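Local structure of lantibiotic dehydratase (Microbispora corallina, 5EHK) at residues 287-292 / 571-576; 939-944 / 948-953. The protein probably dehydrates serine and threonine residues of the NAI-107 precursor peptide, using glutamyl-tRNA as the source of the activating glutamate. All blocks are in the same frame, centred on the assembly; numbering follows the deposited sequence.

Contact 1. Residues 287-292 / 571-576; sequences PPLDGD and AFIPRS
Leu289 turns CG anti to its own carbonyl carbon (chi1 -50°), and Ile573 carries CG1 anti to the backbone N (chi1 -174°); with these torsions the CD1 methyls of Leu289 and Ile573 come to 4.0 Å. The same Leu289 CD1 lies 3.9 Å from CD of the Pro574 ring and 3.7 Å from the carbonyl oxygen of Phe572, a van der Waals approach. One methyl thus sits against three consecutive residues where strand 566-572, an inner strand of a mixed sheet between strands 629-634 and 591-595, runs out into loop. One residue earlier than Phe572, the methyl of Ala571 points toward the other segment but stays 4.4 Å from Leu289 O. Leu289 belongs to the loop that leads from strand 281-283 to helix 294-306. In that loop Pro288 O accepts from Arg592 on strand 591-595, and Asp290 OD2 is hydrogen-bonded to Ser600. Asp290 OD1 receives a weak bond from Asp292 N, 3.4 Å long, spanning Gly291. The contact is mainly apolar, made by van der Waals packing of a leucine methyl with a backbone oxygen at its margin, while the bonds to Arg592 and Ser600 are made outside the leucine contact.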
ATOM      1  N   PRO A 287     -12.544   1.418 -41.742  1.00 30.30           N
ATOM      2  CA  PRO A 287     -11.704   2.607 -41.904  1.00 25.37           C
ATOM      3  C   PRO A 287     -10.419   2.451 -41.110  1.00 28.19           C
ATOM      4  O   PRO A 287     -10.504   2.157 -39.919  1.00 32.68           O
ATOM      5  CB  PRO A 287     -12.564   3.728 -41.313  1.00 23.42           C
ATOM      6  CG  PRO A 287     -13.973   3.196 -41.287  1.00 25.84           C
ATOM      7  CD  PRO A 287     -13.813   1.722 -41.057  1.00 32.85           C
ATOM      8  N   PRO A 288      -9.254   2.603 -41.763  1.00 24.52           N
ATOM      9  CA  PRO A 288      -7.926   2.428 -41.146  1.00 25.41           C
ATOM     10  C   PRO A 288      -7.610   3.433 -40.036  1.00 25.13           C
ATOM     11  O   PRO A 288      -6.682   3.198 -39.262  1.00 25.04           O
ATOM     12  CB  PRO A 288      -6.956   2.651 -42.317  1.00 24.86           C
ATOM     13  CG  PRO A 288      -7.751   3.425 -43.330  1.00 25.02           C
ATOM     14  CD  PRO A 288      -9.155   2.949 -43.188  1.00 21.81           C
ATOM     15  N   LEU A 289      -8.376   4.516 -39.958  1.00 24.62           N
ATOM     16  CA  LEU A 289      -8.054   5.640 -39.088  1.00 22.83           C
ATOM     17  C   LEU A 289      -6.643   6.171 -39.356  1.00 24.27           C
ATOM     18  O   LEU A 289      -5.823   6.315 -38.440  1.00 23.39           O
ATOM     19  CB  LEU A 289      -8.228   5.293 -37.605  1.00 20.22           C
ATOM     20  CG  LEU A 289      -9.545   4.641 -37.214  1.00 21.14           C
ATOM     21  CD1 LEU A 289      -9.647   4.560 -35.712  1.00 19.99           C
ATOM     22  CD2 LEU A 289     -10.717   5.394 -37.792  1.00 23.02           C
ATOM     23  N   ASP A 290      -6.363   6.479 -40.614  1.00 23.73           N
ATOM     24  CA  ASP A 290      -5.058   7.017 -40.964  1.00 23.56           C
ATOM     25  C   ASP A 290      -5.095   8.505 -41.294  1.00 24.13           C
ATOM     26  O   ASP A 290      -4.078   9.086 -41.651  1.00 27.83           O
ATOM     27  CB  ASP A 290      -4.465   6.255 -42.138  1.00 21.46           C
ATOM     28  CG  ASP A 290      -5.413   6.169 -43.311  1.00 24.37           C
ATOM     29  OD1 ASP A 290      -6.482   6.834 -43.310  1.00 25.53           O
ATOM     30  OD2 ASP A 290      -5.079   5.419 -44.246  1.00 29.84           O
ATOM     31  N   GLY A 291      -6.258   9.127 -41.169  1.00 24.81           N
ATOM     32  CA  GLY A 291      -6.365  10.551 -41.443  1.00 30.69           C
ATOM     33  C   GLY A 291      -7.345  10.936 -42.538  1.00 31.68           C
ATOM     34  O   GLY A 291      -7.835  12.058 -42.549  1.00 34.23           O
ATOM     35  N   ASP A 292      -7.642  10.007 -43.442  1.00 34.32           N
ATOM     36  CA  ASP A 292      -8.651  10.222 -44.480  1.00 40.46           C
ATOM     37  C   ASP A 292     -10.056  10.278 -43.896  1.00 36.45           C
ATOM     38  O   ASP A 292     -10.271   9.902 -42.752  1.00 32.84           O
ATOM     39  CB  ASP A 292      -8.569   9.121 -45.553  1.00 53.04           C
ATOM     40  CG  ASP A 292      -9.425   9.425 -46.807  1.00 66.16           C
ATOM     41  OD1 ASP A 292      -9.712  10.628 -47.074  1.00 66.23           O
ATOM     42  OD2 ASP A 292      -9.777   8.455 -47.539  1.00 58.13           O
ATOM     43  N   ALA A 571      -1.617   3.079 -34.293  1.00 11.70           N
ATOM     44  CA  ALA A 571      -3.004   3.419 -34.606  1.00 14.45           C
ATOM     45  C   ALA A 571      -3.918   2.321 -34.069  1.00 14.71           C
ATOM     46  O   ALA A 571      -3.676   1.132 -34.310  1.00 17.56           O
ATOM     47  CB  ALA A 571      -3.187   3.578 -36.133  1.00 14.08           C
ATOM     48  N   PHE A 572      -4.947   2.691 -33.323  1.00 11.37           N
ATOM     49  CA  PHE A 572      -5.841   1.668 -32.767  1.00 13.96           C
ATOM     50  C   PHE A 572      -7.326   2.053 -32.832  1.00 18.00           C
ATOM     51  O   PHE A 572      -7.678   3.235 -32.902  1.00 16.28           O
ATOM     52  CB  PHE A 572      -5.473   1.397 -31.316  1.00 12.74           C
ATOM     53  CG  PHE A 572      -5.691   2.571 -30.430  1.00 12.22           C
ATOM     54  CD1 PHE A 572      -6.947   2.844 -29.915  1.00 13.62           C
ATOM     55  CD2 PHE A 572      -4.647   3.425 -30.135  1.00  9.16           C
ATOM     56  CE1 PHE A 572      -7.157   3.948 -29.122  1.00 12.56           C
ATOM     57  CE2 PHE A 572      -4.838   4.523 -29.340  1.00  9.33           C
ATOM     58  CZ  PHE A 572      -6.094   4.789 -28.825  1.00 12.11           C
ATOM     59  N   ILE A 573      -8.205   1.064 -32.760  1.00 16.32           N
ATOM     60  CA  ILE A 573      -9.620   1.378 -32.688  1.00 17.47           C
ATOM     61  C   ILE A 573     -10.017   1.730 -31.257  1.00 16.40           C
ATOM     62  O   ILE A 573      -9.791   0.962 -30.336  1.00 17.17           O
ATOM     63  CB  ILE A 573     -10.505   0.243 -33.250  1.00 22.55           C
ATOM     64  CG1 ILE A 573     -11.965   0.705 -33.288  1.00 26.72           C
ATOM     65  CG2 ILE A 573     -10.345  -1.030 -32.433  1.00 18.69           C
ATOM     66  CD1 ILE A 573     -12.210   1.875 -34.231  1.00 20.10           C
ATOM     67  N   PRO A 574     -10.561   2.929 -31.052  1.00 20.23           N
ATOM     68  CA  PRO A 574     -10.880   3.240 -29.652  1.00 20.10           C
ATOM     69  C   PRO A 574     -12.107   2.472 -29.161  1.00 21.07           C
ATOM     70  O   PRO A 574     -12.912   2.025 -29.974  1.00 23.11           O
ATOM     71  CB  PRO A 574     -11.143   4.752 -29.685  1.00 19.56           C
ATOM     72  CG  PRO A 574     -10.431   5.251 -30.939  1.00 13.10           C
ATOM     73  CD  PRO A 574     -10.576   4.126 -31.918  1.00 18.11           C
ATOM     74  N   ARG A 575     -12.239   2.330 -27.844  1.00 22.93           N
ATOM     75  CA  ARG A 575     -13.268   1.486 -27.234  1.00 20.36           C
ATOM     76  C   ARG A 575     -14.639   2.141 -27.334  1.00 28.00           C
ATOM     77  O   ARG A 575     -15.650   1.461 -27.459  1.00 32.90           O
ATOM     78  CB  ARG A 575     -12.919   1.183 -25.775  1.00 25.93           C
ATOM     79  CG  ARG A 575     -13.638  -0.020 -25.160  1.00 31.84           C
ATOM     80  CD  ARG A 575     -13.587  -1.257 -26.073  1.00 39.97           C
ATOM     81  NE  ARG A 575     -12.455  -2.142 -25.794  1.00 47.66           N
ATOM     82  CZ  ARG A 575     -11.318  -2.196 -26.498  1.00 40.83           C
ATOM     83  NH1 ARG A 575     -11.108  -1.410 -27.562  1.00 25.20           N
ATOM     84  NH2 ARG A 575     -10.378  -3.049 -26.114  1.00 34.18           N
ATOM     85  N   SER A 576     -14.669   3.467 -27.280  1.00 30.40           N
ATOM     86  CA  SER A 576     -15.918   4.206 -27.406  1.00 24.40           C
ATOM     87  C   SER A 576     -16.018   4.949 -28.746  1.00 26.78           C
ATOM     88  O   SER A 576     -15.005   5.383 -29.317  1.00 25.16           O
ATOM     89  CB  SER A 576     -16.085   5.181 -26.240  1.00 27.58           C
ATOM     90  OG  SER A 576     -15.551   6.454 -26.537  1.00 26.33           O
TER

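Contact 2. Residues 939-944 / 948-953; sequences RLTRRA and YTLDEV
Two consecutive helices joined by a short loop in the C-terminal lantibiotic dehydratase region bring the last turn of helix 920-942 against the first turn of helix 950-965, and a capping box starts the second helix. Across the contact Thr941 does the touching: its OG1 stands 4.1 Å from Leu950 CD1 and equally far from the backbone oxygen of Tyr948, too long for a bond to that carbonyl. The threonine and leucine side chains cross at about a right angle. Leu950 holds CG anti to its backbone N (chi1 -151°), and although its CB does not aim at the first helix, the end of the chain swings nearer to it. Phe946, in the short link between the helices, packs on Leu940, Thr941 and Val953 and so bridges both helices. Farther out, Arg942 forms salt bridges with Asp833 and Asp837 of helix 828-837, while Asp951 pairs with Arg1092 of helix 1090-1109; these two sets of salt bridges go to different helices. At the start of helix 950-965 Thr949 is the N-cap residue. Its OG1 accepts from Glu952 N at 3.2 Å; reciprocally, Glu952 OE1 accepts the backbone N-H of Thr949 at 2.7 Å (168°), which completes the capping box. The hydroxyl of Thr949 also donates to that oxygen. Two donors therefore grip Glu952 OE1: Thr949 N nearly along the C-O axis, and Thr949 OG1, 3.1 Å away, from above the carboxylate plane, 48° out of it.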
ATOM      1  N   ARG A 939      26.014 -25.689  12.018  1.00 22.89           N
ATOM      2  CA  ARG A 939      26.098 -26.635  13.123  1.00 20.77           C
ATOM      3  C   ARG A 939      27.268 -26.313  14.060  1.00 26.13           C
ATOM      4  O   ARG A 939      27.152 -26.482  15.275  1.00 26.43           O
ATOM      5  CB  ARG A 939      26.179 -28.073  12.621  1.00 17.96           C
ATOM      6  CG  ARG A 939      24.891 -28.606  12.052  1.00 16.96           C
ATOM      7  CD  ARG A 939      25.087 -29.979  11.413  1.00 16.76           C
ATOM      8  NE  ARG A 939      25.424 -30.955  12.439  1.00 27.40           N
ATOM      9  CZ  ARG A 939      24.530 -31.701  13.074  1.00 26.15           C
ATOM     10  NH1 ARG A 939      23.247 -31.612  12.740  1.00 20.51           N
ATOM     11  NH2 ARG A 939      24.923 -32.550  14.023  1.00 26.50           N
ATOM     12  N   LEU A 940      28.384 -25.840  13.509  1.00 25.54           N
ATOM     13  CA  LEU A 940      29.483 -25.377  14.361  1.00 26.51           C
ATOM     14  C   LEU A 940      28.980 -24.186  15.157  1.00 28.90           C
ATOM     15  O   LEU A 940      29.187 -24.080  16.368  1.00 37.32           O
ATOM     16  CB  LEU A 940      30.717 -24.967  13.551  1.00 21.70           C
ATOM     17  CG  LEU A 940      31.455 -26.061  12.778  1.00 27.40           C
ATOM     18  CD1 LEU A 940      32.656 -25.493  12.019  1.00 27.37           C
ATOM     19  CD2 LEU A 940      31.877 -27.200  13.701  1.00 29.07           C
ATOM     20  N   THR A 941      28.310 -23.290  14.451  1.00 30.44           N
ATOM     21  CA  THR A 941      27.856 -22.012  15.004  1.00 33.46           C
ATOM     22  C   THR A 941      26.864 -22.125  16.197  1.00 34.98           C
ATOM     23  O   THR A 941      26.787 -21.228  17.039  1.00 29.30           O
ATOM     24  CB  THR A 941      27.362 -21.126  13.843  1.00 19.31           C
ATOM     25  OG1 THR A 941      28.373 -20.157  13.545  1.00 23.02           O
ATOM     26  CG2 THR A 941      26.034 -20.474  14.122  1.00 16.32           C
ATOM     27  N   ARG A 942      26.136 -23.239  16.281  1.00 29.15           N
ATOM     28  CA  ARG A 942      25.253 -23.474  17.416  1.00 30.92           C
ATOM     29  C   ARG A 942      26.055 -23.625  18.706  1.00 39.58           C
ATOM     30  O   ARG A 942      25.601 -23.212  19.772  1.00 42.34           O
ATOM     31  CB  ARG A 942      24.394 -24.732  17.205  1.00 28.55           C
ATOM     32  CG  ARG A 942      23.641 -25.223  18.458  1.00 30.46           C
ATOM     33  CD  ARG A 942      22.967 -26.585  18.246  1.00 24.89           C
ATOM     34  NE  ARG A 942      21.703 -26.436  17.544  1.00 24.24           N
ATOM     35  CZ  ARG A 942      21.004 -27.442  17.034  1.00 26.65           C
ATOM     36  NH1 ARG A 942      21.439 -28.689  17.166  1.00 25.60           N
ATOM     37  NH2 ARG A 942      19.868 -27.197  16.378  1.00 24.22           N
ATOM     38  N   ARG A 943      27.253 -24.200  18.607  1.00 41.76           N
ATOM     39  CA  ARG A 943      27.992 -24.568  19.811  1.00 48.64           C
ATOM     40  C   ARG A 943      28.331 -23.354  20.644  1.00 49.58           C
ATOM     41  O   ARG A 943      28.773 -22.328  20.121  1.00 52.21           O
ATOM     42  CB  ARG A 943      29.283 -25.336  19.512  1.00 52.77           C
ATOM     43  CG  ARG A 943      29.955 -25.847  20.799  1.00 58.10           C
ATOM     44  CD  ARG A 943      31.289 -26.548  20.551  1.00 62.30           C
ATOM     45  NE  ARG A 943      32.338 -25.611  20.141  1.00 68.20           N
ATOM     46  CZ  ARG A 943      32.991 -24.795  20.969  1.00 60.15           C
ATOM     47  NH1 ARG A 943      32.713 -24.792  22.268  1.00 58.40           N
ATOM     48  NH2 ARG A 943      33.926 -23.979  20.499  1.00 56.40           N
ATOM     49  N   ALA A 944      28.110 -23.483  21.946  1.00 54.16           N
ATOM     50  CA  ALA A 944      28.474 -22.438  22.882  1.00 62.83           C
ATOM     51  C   ALA A 944      30.000 -22.320  22.913  1.00 59.85           C
ATOM     52  O   ALA A 944      30.706 -23.306  23.160  1.00 51.41           O
ATOM     53  CB  ALA A 944      27.917 -22.760  24.273  1.00 53.89           C
ATOM     54  N   TYR A 948      33.839 -17.809  16.177  1.00 44.55           N
ATOM     55  CA  TYR A 948      33.493 -17.011  15.019  1.00 36.80           C
ATOM     56  C   TYR A 948      31.989 -16.802  14.862  1.00 34.80           C
ATOM     57  O   TYR A 948      31.182 -17.682  15.147  1.00 34.76           O
ATOM     58  CB  TYR A 948      34.075 -17.664  13.776  1.00 37.34           C
ATOM     59  CG  TYR A 948      35.564 -17.875  13.850  1.00 36.17           C
ATOM     60  CD1 TYR A 948      36.449 -16.813  13.705  1.00 34.56           C
ATOM     61  CD2 TYR A 948      36.085 -19.138  14.063  1.00 35.69           C
ATOM     62  CE1 TYR A 948      37.813 -17.011  13.768  1.00 29.78           C
ATOM     63  CE2 TYR A 948      37.446 -19.346  14.134  1.00 38.84           C
ATOM     64  CZ  TYR A 948      38.307 -18.280  13.984  1.00 39.91           C
ATOM     65  OH  TYR A 948      39.666 -18.500  14.048  1.00 45.65           O
ATOM     66  N   THR A 949      31.623 -15.605  14.429  1.00 32.84           N
ATOM     67  CA  THR A 949      30.236 -15.294  14.159  1.00 35.70           C
ATOM     68  C   THR A 949      29.853 -15.842  12.786  1.00 31.36           C
ATOM     69  O   THR A 949      30.701 -16.281  12.021  1.00 35.22           O
ATOM     70  CB  THR A 949      30.004 -13.771  14.163  1.00 37.09           C
ATOM     71  OG1 THR A 949      30.801 -13.170  13.134  1.00 38.45           O
ATOM     72  CG2 THR A 949      30.387 -13.169  15.517  1.00 32.05           C
ATOM     73  N   LEU A 950      28.568 -15.814  12.481  1.00 27.15           N
ATOM     74  CA  LEU A 950      28.091 -16.200  11.172  1.00 23.38           C
ATOM     75  C   LEU A 950      28.652 -15.295  10.086  1.00 25.34           C
ATOM     76  O   LEU A 950      29.043 -15.771   9.034  1.00 30.27           O
ATOM     77  CB  LEU A 950      26.568 -16.159  11.156  1.00 23.61           C
ATOM     78  CG  LEU A 950      25.818 -17.103  10.222  1.00 25.72           C
ATOM     79  CD1 LEU A 950      26.331 -18.535  10.323  1.00 23.69           C
ATOM     80  CD2 LEU A 950      24.345 -17.049  10.559  1.00 22.85           C
ATOM     81  N   ASP A 951      28.720 -13.992  10.338  1.00 33.20           N
ATOM     82  CA  ASP A 951      29.263 -13.064   9.342  1.00 33.03           C
ATOM     83  C   ASP A 951      30.716 -13.387   9.037  1.00 31.79           C
ATOM     84  O   ASP A 951      31.176 -13.263   7.897  1.00 31.80           O
ATOM     85  CB  ASP A 951      29.149 -11.611   9.792  1.00 29.90           C
ATOM     86  CG  ASP A 951      27.720 -11.133   9.859  1.00 38.87           C
ATOM     87  OD1 ASP A 951      26.814 -11.989   9.930  1.00 36.85           O
ATOM     88  OD2 ASP A 951      27.499  -9.899   9.817  1.00 47.33           O
ATOM     89  N   GLU A 952      31.440 -13.793  10.067  1.00 30.33           N
ATOM     90  CA  GLU A 952      32.819 -14.189   9.877  1.00 36.21           C
ATOM     91  C   GLU A 952      32.931 -15.422   8.991  1.00 28.42           C
ATOM     92  O   GLU A 952      33.610 -15.384   7.969  1.00 28.13           O
ATOM     93  CB  GLU A 952      33.524 -14.399  11.223  1.00 36.13           C
ATOM     94  CG  GLU A 952      34.045 -13.093  11.824  1.00 43.11           C
ATOM     95  CD  GLU A 952      34.362 -13.202  13.300  1.00 45.21           C
ATOM     96  OE1 GLU A 952      33.704 -14.009  13.998  1.00 43.78           O
ATOM     97  OE2 GLU A 952      35.290 -12.500  13.755  1.00 44.34           O
ATOM     98  N   VAL A 953      32.240 -16.497   9.351  1.00 30.09           N
ATOM     99  CA  VAL A 953      32.355 -17.729   8.581  1.00 26.87           C
ATOM    100  C   VAL A 953      31.843 -17.501   7.159  1.00 28.19           C
ATOM    101  O   VAL A 953      32.328 -18.132   6.222  1.00 26.06           O
ATOM    102  CB  VAL A 953      31.663 -18.931   9.258  1.00 26.43           C
ATOM    103  CG1 VAL A 953      32.077 -19.008  10.728  1.00 23.50           C
ATOM    104  CG2 VAL A 953      30.159 -18.825   9.135  1.00 24.12           C
TER

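Contact 1 is buried in the N-terminal dehydratase region and joins segments 279 residues apart in sequence, a loop and the end of a strand. Contact 2 is partly buried, joins two helices that follow one another in the chain, and belongs to the C-terminal region. The centres of contact 1 and contact 2 are about 68 Å apart, on opposite sides of the chain's centre, and the two share no helix or strand. Neither has a hydrogen bond between its segments, yet they differ in kind: in the deeper 287-292 / 571-576 pair mostly aliphatic groups meet, beside one backbone carbonyl, whereas a hydroxyl beside a leucine methyl marks the 939-944 / 948-953 pair, with charged residues of its helices reaching surrounding helices.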